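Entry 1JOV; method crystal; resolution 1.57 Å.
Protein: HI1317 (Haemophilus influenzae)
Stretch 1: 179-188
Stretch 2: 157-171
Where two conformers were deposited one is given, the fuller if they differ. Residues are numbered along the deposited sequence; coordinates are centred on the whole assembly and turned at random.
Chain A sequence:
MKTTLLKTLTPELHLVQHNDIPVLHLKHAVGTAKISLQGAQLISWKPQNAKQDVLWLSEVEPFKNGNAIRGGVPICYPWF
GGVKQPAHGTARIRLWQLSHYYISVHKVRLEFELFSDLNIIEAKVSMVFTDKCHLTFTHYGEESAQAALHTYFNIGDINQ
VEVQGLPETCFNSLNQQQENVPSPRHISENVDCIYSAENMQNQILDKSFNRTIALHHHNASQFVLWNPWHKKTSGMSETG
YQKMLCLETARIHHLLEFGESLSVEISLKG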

# COMPACT_ATOMS: atom_id res chain seq x y z
N GLU A 179 -13.45 20.64 -4.40
CA GLU A 179 -12.56 21.79 -4.68
C GLU A 179 -11.74 21.64 -5.96
O GLU A 179 -11.45 20.53 -6.46
CB GLU A 179 -11.62 22.10 -3.52
CG GLU A 179 -12.30 22.60 -2.25
CD GLU A 179 -11.36 22.63 -1.06
OE1 GLU A 179 -10.20 22.21 -1.23
OE2 GLU A 179 -11.79 23.08 0.04
N ASN A 180 -11.33 22.79 -6.50
CA ASN A 180 -10.55 22.77 -7.72
C ASN A 180 -9.09 22.62 -7.39
O ASN A 180 -8.67 23.05 -6.30
CB ASN A 180 -10.77 24.07 -8.45
CG ASN A 180 -11.70 23.91 -9.64
OD1 ASN A 180 -11.25 23.87 -10.82
ND2 ASN A 180 -13.01 23.77 -9.34
N VAL A 181 -8.31 21.98 -8.28
CA VAL A 181 -6.88 21.74 -8.02
C VAL A 181 -5.97 21.63 -9.22
O VAL A 181 -6.36 21.20 -10.30
CB VAL A 181 -6.67 20.42 -7.24
CG1 VAL A 181 -7.32 20.50 -5.86
CG2 VAL A 181 -7.22 19.24 -8.03
N PRO A 182 -4.72 22.05 -9.00
CA PRO A 182 -3.61 22.07 -9.95
C PRO A 182 -3.11 20.70 -10.39
O PRO A 182 -3.12 19.71 -9.62
CB PRO A 182 -2.51 22.75 -9.12
CG PRO A 182 -3.25 23.55 -8.16
CD PRO A 182 -4.32 22.63 -7.71
N SER A 183 -2.65 20.60 -11.62
CA SER A 183 -2.04 19.36 -12.03
C SER A 183 -0.89 19.71 -12.96
O SER A 183 -1.13 20.20 -14.05
CB SER A 183 -3.06 18.42 -12.69
OG SER A 183 -2.39 17.31 -13.27
N PRO A 184 0.34 19.42 -12.55
CA PRO A 184 0.66 18.67 -11.33
C PRO A 184 0.26 19.32 -10.04
O PRO A 184 -0.18 20.52 -9.98
CB PRO A 184 2.19 18.51 -11.43
CG PRO A 184 2.49 18.68 -12.90
CD PRO A 184 1.56 19.80 -13.29
N ARG A 185 0.32 18.52 -8.97
CA ARG A 185 -0.04 19.01 -7.65
C ARG A 185 1.19 18.85 -6.82
O ARG A 185 1.93 17.89 -7.02
CB ARG A 185 -1.15 18.17 -7.00
CG ARG A 185 -1.57 18.69 -5.65
CD ARG A 185 -3.07 19.05 -5.58
NE ARG A 185 -3.49 19.53 -4.28
CZ ARG A 185 -4.50 19.01 -3.60
NH1 ARG A 185 -5.16 17.94 -4.07
NH2 ARG A 185 -4.83 19.56 -2.44
N HIS A 186 1.38 19.78 -5.89
CA HIS A 186 2.49 19.72 -4.97
C HIS A 186 1.80 19.74 -3.63
O HIS A 186 0.61 20.05 -3.57
CB HIS A 186 3.44 20.91 -5.17
CG HIS A 186 2.96 22.19 -4.57
ND1 HIS A 186 3.75 22.96 -3.73
CD2 HIS A 186 1.79 22.86 -4.71
CE1 HIS A 186 3.07 24.03 -3.36
NE2 HIS A 186 1.89 24.00 -3.94
N ILE A 187 2.52 19.35 -2.59
CA ILE A 187 1.98 19.24 -1.24
C ILE A 187 2.69 20.20 -0.31
O ILE A 187 3.87 20.06 -0.03
CB ILE A 187 2.23 17.76 -0.78
CG1 ILE A 187 1.85 16.77 -1.88
CG2 ILE A 187 1.56 17.46 0.53
CD1 ILE A 187 0.38 16.46 -1.93
N SER A 188 1.93 21.13 0.24
CA SER A 188 2.48 22.18 1.07
C SER A 188 1.61 22.35 2.26
O SER A 188 1.59 23.42 2.85
CB SER A 188 2.42 23.45 0.27
OG SER A 188 1.09 23.68 -0.17
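Stretch 2, residues 157-171: DINQVEVQGLPETCF

Residues 157-171 run antiparallel to residues 179-188 and are held to them mainly by backbone hydrogen bonds, in two short ladders separated by loops that water helps to bridge, with 839 Å² buried between the two stretches.

Stretch 2 opens with a short 3-10 segment at Ile158 and Asn159, extends as a strand from Val161 to Gln164, turns through Gly165 to Glu168, and becomes a strand again at Thr169. The first ladder joins this second strand to the strand at Glu179 and Asn180. Glu179 and Cys170 form a hydrogen-bonded pair, Glu179 N donating to Cys170 O at 2.9 Å and Cys170 N to Glu179 O at 3.1 Å. Glu179 O also accepts from Thr169 OG1 at 3.0 Å, so one carbonyl serves both a backbone and a side-chain donor. Asn180 and Thr169 form the next, non-hydrogen-bonded pair, their CA atoms 4.3 Å apart and their side chains on the sheet face opposite that of Glu179 and Cys170. Just beyond, Val181 N donates to Glu168 O at a short 2.5 Å. The Val181 side chain meets both backbone and side chain, with CG2 3.6 Å from Pro167 O and CG1 in apolar contact with Cys170 SG at 3.9 Å.

Between the ladders the register shifts by one residue. Here Gly165 has phi/psi of 94/-2°, where a CB would be jammed against the carbonyl O of Gln164. In stretch 1 the peptide bond before Pro184 is cis. Three waters connect the stretches here: water 5 donates to Pro167 O (3.1 Å) and Pro182 O (2.8 Å), while water 4 links Gly165 N (2.8 Å) to Ser183 OG (2.5 Å). Water 3 contacts Val163 O, Leu166 N and Ser183 OG at 2.8, 2.9 and 3.0 Å.

The second ladder is a single bridge, Arg185 with Val163. Val163 N donates to Arg185 O at 2.7 Å and Arg185 N to Val163 O at 2.9 Å, a reciprocal pair that brings the two CA atoms to 5.0 Å. Pro184 packs beside it, its CB 3.6 Å from Glu162 OE1. The Arg185 CA-to-CB bond points sideways, and the long side chain extends to the first ladder, where NH1 lies 4.0 Å from Cys170 SG.

Past the bridge the backbones separate, and water 1 takes over, accepting from Ile187 N at 2.7 Å and lying 3.0 Å from Val161 O. Water 2 donates to Asn159 OD1 (2.9 Å) and Ile187 O (2.8 Å). Buried Ile187 closes this end, its CB 3.7 Å from Ile158 CD1.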

# COMPACT_ATOMS: atom_id res chain seq x y z
N ASP A 157 11.76 14.39 0.23
CA ASP A 157 11.24 15.54 0.97
C ASP A 157 9.89 15.89 0.42
O ASP A 157 9.78 16.11 -0.80
CB ASP A 157 12.15 16.77 0.80
CG ASP A 157 12.01 17.80 1.97
OD1 ASP A 157 10.97 17.83 2.67
OD2 ASP A 157 12.91 18.62 2.26
N ILE A 158 8.88 15.92 1.29
CA ILE A 158 7.53 16.27 0.85
C ILE A 158 7.53 17.63 0.11
O ILE A 158 6.72 17.81 -0.75
CB ILE A 158 6.50 16.28 1.99
CG1 ILE A 158 5.09 16.40 1.40
CG2 ILE A 158 6.80 17.40 2.99
CD1 ILE A 158 4.77 15.35 0.34
N ASN A 159 8.51 18.49 0.34
CA ASN A 159 8.52 19.77 -0.38
C ASN A 159 9.02 19.76 -1.80
O ASN A 159 8.83 20.74 -2.54
CB ASN A 159 9.27 20.81 0.43
CG ASN A 159 8.68 20.97 1.75
OD1 ASN A 159 7.46 21.08 1.85
ND2 ASN A 159 9.49 20.94 2.80
N GLN A 160 9.60 18.64 -2.21
CA GLN A 160 10.21 18.51 -3.47
C GLN A 160 9.47 17.47 -4.30
O GLN A 160 10.06 16.94 -5.21
CB GLN A 160 11.70 18.15 -3.32
CG GLN A 160 12.59 19.26 -2.73
CD GLN A 160 14.07 18.88 -2.59
OE1 GLN A 160 14.86 19.13 -3.49
NE2 GLN A 160 14.44 18.30 -1.46
N VAL A 161 8.15 17.21 -4.05
CA VAL A 161 7.44 16.22 -4.85
C VAL A 161 6.33 16.84 -5.74
O VAL A 161 5.65 17.78 -5.32
CB VAL A 161 6.81 15.15 -3.93
CG1 VAL A 161 5.80 14.33 -4.70
CG2 VAL A 161 7.89 14.26 -3.34
N GLU A 162 6.13 16.31 -6.98
CA GLU A 162 4.93 16.71 -7.70
C GLU A 162 4.21 15.45 -8.06
O GLU A 162 4.83 14.45 -8.43
CB GLU A 162 5.16 17.53 -8.99
CG GLU A 162 6.13 18.70 -8.87
CD GLU A 162 6.52 19.24 -10.24
OE1 GLU A 162 5.69 19.21 -11.19
OE2 GLU A 162 7.68 19.69 -10.42
N VAL A 163 2.89 15.58 -8.04
CA VAL A 163 1.98 14.52 -8.34
C VAL A 163 1.39 14.84 -9.72
O VAL A 163 0.69 15.83 -9.87
CB VAL A 163 0.90 14.44 -7.31
CG1 VAL A 163 0.17 13.15 -7.57
CG2 VAL A 163 1.49 14.32 -5.85
N GLN A 164 1.74 14.03 -10.69
CA GLN A 164 1.30 14.19 -12.06
C GLN A 164 0.15 13.28 -12.45
O GLN A 164 0.10 12.11 -12.03
CB GLN A 164 2.44 13.88 -13.00
CG GLN A 164 3.81 14.48 -12.62
CD GLN A 164 4.92 14.09 -13.59
OE1 GLN A 164 5.80 14.91 -13.90
NE2 GLN A 164 4.90 12.85 -14.06
N GLY A 165 -0.77 13.80 -13.27
CA GLY A 165 -1.82 12.95 -13.80
C GLY A 165 -3.15 12.86 -13.10
O GLY A 165 -4.06 12.21 -13.60
N LEU A 166 -3.33 13.55 -11.97
CA LEU A 166 -4.65 13.55 -11.35
C LEU A 166 -5.56 14.67 -11.92
O LEU A 166 -5.08 15.60 -12.56
CB LEU A 166 -4.49 13.63 -9.81
CG LEU A 166 -3.95 12.35 -9.13
CD1 LEU A 166 -3.63 12.63 -7.66
CD2 LEU A 166 -4.95 11.21 -9.26
N PRO A 167 -6.86 14.59 -11.68
CA PRO A 167 -7.85 15.52 -12.26
C PRO A 167 -7.55 16.92 -11.68
O PRO A 167 -6.70 17.04 -10.78
CB PRO A 167 -9.14 15.04 -11.60
CG PRO A 167 -9.02 13.53 -11.65
CD PRO A 167 -7.53 13.23 -11.44
N GLU A 168 -8.27 17.95 -12.17
CA GLU A 168 -8.09 19.28 -11.63
C GLU A 168 -9.18 19.59 -10.60
O GLU A 168 -9.37 20.73 -10.21
CB GLU A 168 -8.03 20.32 -12.75
CG GLU A 168 -7.01 20.01 -13.85
CD GLU A 168 -6.77 21.22 -14.74
OE1 GLU A 168 -6.68 22.32 -14.16
OE2 GLU A 168 -6.69 21.07 -15.99
N THR A 169 -9.92 18.56 -10.18
CA THR A 169 -10.80 18.73 -9.05
C THR A 169 -10.77 17.42 -8.21
O THR A 169 -10.44 16.35 -8.70
CB THR A 169 -12.24 19.00 -9.53
OG1 THR A 169 -13.14 19.01 -8.41
CG2 THR A 169 -12.81 17.85 -10.29
N CYS A 170 -11.24 17.52 -6.98
CA CYS A 170 -11.27 16.37 -6.09
C CYS A 170 -12.17 16.75 -4.96
O CYS A 170 -12.49 17.94 -4.77
CB CYS A 170 -9.84 16.08 -5.53
SG CYS A 170 -9.12 17.33 -4.40
N PHE A 171 -12.53 15.76 -4.17
CA PHE A 171 -13.33 15.97 -2.99
C PHE A 171 -12.38 16.06 -1.82
O PHE A 171 -11.53 15.16 -1.64
CB PHE A 171 -14.34 14.83 -2.81
CG PHE A 171 -15.29 15.01 -1.66
CD1 PHE A 171 -16.41 15.85 -1.82
CD2 PHE A 171 -15.12 14.37 -0.47
CE1 PHE A 171 -17.32 16.03 -0.78
CE2 PHE A 171 -16.01 14.53 0.57
CZ PHE A 171 -17.13 15.38 0.42
O HOH W 1 5.21 19.11 -2.64
O HOH W 2 5.73 22.14 -0.26
O HOH W 3 -1.96 15.81 -10.70
O HOH W 4 -0.30 16.36 -14.23
O HOH W 5 -4.23 17.21 -8.98